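PDB 2IHR: peptide chain release factor RF2 from Thermus thermophilus, which recognises the stop codons UGA and UAA on the ribosome and directs release of the finished polypeptide through its GGQ motif. Local coordinates for residues T256-V260 with I278-L283. Residues are numbered along the deposited sequence; the frame is centred on the assembly and turned at random.
Sequences TGITV and ILKARL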
loop_
_atom_site.group_PDB
_atom_site.type_symbol
_atom_site.label_atom_id
_atom_site.label_comp_id
_atom_site.label_asym_id
_atom_site.label_seq_id
_atom_site.Cartn_x
_atom_site.Cartn_y
_atom_site.Cartn_z
ATOM N N THR A 256 -21.943 3.065 -13.241
ATOM C CA THR A 256 -21.686 2.419 -11.951
ATOM C C THR A 256 -22.210 3.129 -10.721
ATOM O O THR A 256 -22.564 2.489 -9.747
ATOM C CB THR A 256 -20.214 2.294 -11.703
ATOM O OG1 THR A 256 -19.696 3.611 -11.480
ATOM C CG2 THR A 256 -19.498 1.647 -12.903
ATOM N N GLY A 257 -22.232 4.455 -10.743
ATOM C CA GLY A 257 -22.689 5.178 -9.572
ATOM C C GLY A 257 -21.459 5.572 -8.781
ATOM O O GLY A 257 -21.547 6.293 -7.782
ATOM N N ILE A 258 -20.306 5.071 -9.226
ATOM C CA ILE A 258 -19.048 5.405 -8.586
ATOM C C ILE A 258 -18.931 6.926 -8.660
ATOM O O ILE A 258 -19.226 7.524 -9.686
ATOM C CB ILE A 258 -17.847 4.738 -9.321
ATOM C CG1 ILE A 258 -17.923 3.228 -9.127
ATOM C CG2 ILE A 258 -16.495 5.273 -8.793
ATOM C CD1 ILE A 258 -16.720 2.476 -9.636
ATOM N N THR A 259 -18.543 7.565 -7.566
ATOM C CA THR A 259 -18.398 9.005 -7.607
ATOM C C THR A 259 -17.131 9.432 -6.879
ATOM O O THR A 259 -16.727 8.809 -5.904
ATOM C CB THR A 259 -19.646 9.713 -7.030
ATOM O OG1 THR A 259 -19.328 10.357 -5.792
ATOM C CG2 THR A 259 -20.766 8.714 -6.809
ATOM N N VAL A 260 -16.504 10.490 -7.386
ATOM C CA VAL A 260 -15.267 11.032 -6.837
ATOM C C VAL A 260 -15.349 12.554 -6.738
ATOM O O VAL A 260 -15.596 13.224 -7.735
ATOM C CB VAL A 260 -14.056 10.711 -7.753
ATOM C CG1 VAL A 260 -12.775 11.295 -7.165
ATOM C CG2 VAL A 260 -13.932 9.217 -7.994
ATOM N N ILE A 278 -8.353 9.398 -10.142
ATOM C CA ILE A 278 -8.781 8.496 -9.071
ATOM C C ILE A 278 -9.899 7.604 -9.611
ATOM O O ILE A 278 -9.775 6.379 -9.601
ATOM C CB ILE A 278 -9.340 9.233 -7.784
ATOM C CG1 ILE A 278 -8.206 9.638 -6.825
ATOM C CG2 ILE A 278 -10.202 8.256 -6.971
ATOM C CD1 ILE A 278 -7.377 10.791 -7.233
ATOM N N LEU A 279 -10.973 8.221 -10.095
ATOM C CA LEU A 279 -12.114 7.482 -10.634
ATOM C C LEU A 279 -11.707 6.350 -11.562
ATOM O O LEU A 279 -12.203 5.211 -11.464
ATOM C CB LEU A 279 -13.052 8.418 -11.395
ATOM C CG LEU A 279 -14.461 7.878 -11.709
ATOM C CD1 LEU A 279 -14.680 7.856 -13.217
ATOM C CD2 LEU A 279 -14.668 6.481 -11.105
ATOM N N LYS A 280 -10.804 6.662 -12.469
ATOM C CA LYS A 280 -10.374 5.655 -13.408
ATOM C C LYS A 280 -9.850 4.437 -12.649
ATOM O O LYS A 280 -10.263 3.288 -12.898
ATOM C CB LYS A 280 -9.307 6.241 -14.354
ATOM C CG LYS A 280 -9.857 6.874 -15.668
ATOM C CD LYS A 280 -8.819 7.784 -16.330
ATOM C CE LYS A 280 -8.992 7.906 -17.823
ATOM N NZ LYS A 280 -7.910 7.187 -18.569
ATOM N N ALA A 281 -8.958 4.709 -11.700
ATOM C CA ALA A 281 -8.328 3.681 -10.870
ATOM C C ALA A 281 -9.289 2.845 -10.020
ATOM O O ALA A 281 -8.983 1.710 -9.662
ATOM C CB ALA A 281 -7.331 4.324 -9.994
ATOM N N ARG A 282 -10.433 3.418 -9.672
ATOM C CA ARG A 282 -11.422 2.699 -8.887
ATOM C C ARG A 282 -12.204 1.724 -9.767
ATOM O O ARG A 282 -12.647 0.671 -9.318
ATOM C CB ARG A 282 -12.363 3.691 -8.229
ATOM C CG ARG A 282 -11.706 4.509 -7.134
ATOM C CD ARG A 282 -12.732 5.294 -6.370
ATOM N NE ARG A 282 -13.759 4.359 -5.974
ATOM C CZ ARG A 282 -14.949 4.700 -5.501
ATOM N NH1 ARG A 282 -15.310 5.975 -5.344
ATOM N NH2 ARG A 282 -15.780 3.725 -5.177
ATOM N N LEU A 283 -12.371 2.099 -11.031
ATOM C CA LEU A 283 -13.067 1.267 -11.995
ATOM C C LEU A 283 -12.128 0.116 -12.303
ATOM O O LEU A 283 -12.541 -1.037 -12.394
ATOM C CB LEU A 283 -13.346 2.083 -13.252
ATOM C CG LEU A 283 -14.376 3.204 -13.076
ATOM C CD1 LEU A 283 -14.324 4.200 -14.235
ATOM C CD2 LEU A 283 -15.753 2.549 -12.950
#
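This is apolar helix-on-sheet packing: the edge strand of the small antiparallel sheet in the RF-1 domain, the part of the factor that carries the GGQ motif, lies against the long helix that follows it in the chain. Strand 258-260 and helix 278-283 run roughly antiparallel, at 152°, with their axes 8.6 Å apart at closest approach. Ile258 and Val260, two residues apart, both direct their CA-to-CB bonds at the helix, whereas that of the intervening Thr259 points away. Val260 CG2 rests 3.6 Å from Leu279 CB and 4.0 Å from Ile278 CG2. One helical turn further on, Ile258 CD1 meets Leu283 CD2 at 3.5 Å, and the Ile258 side chain also lies beside that of Leu279. Arg282 flanks this apolar seam: Ile258 CG2 covers one face of its guanidinium, 3.7 Å from Arg282 CZ, while Thr259 O lies near the guanidinium plane, 3.2 Å from Arg282 NH1 but too poorly angled for a hydrogen bond. Before the strand, Thr256 OG1 accepts from Ile258 N at 2.8 Å, forming an ST turn, and also bonds to His253 O; Thr256 CG2 reaches Leu283 CD2 at 3.9 Å. Strand 258-262 pairs with strand 248-253 through backbone hydrogen bonding between Val260 and Val251, and Leu279 and Leu283 extend to His253, so helix 268-294 lies along strand 258-262 and also touches the end of strand 248-253.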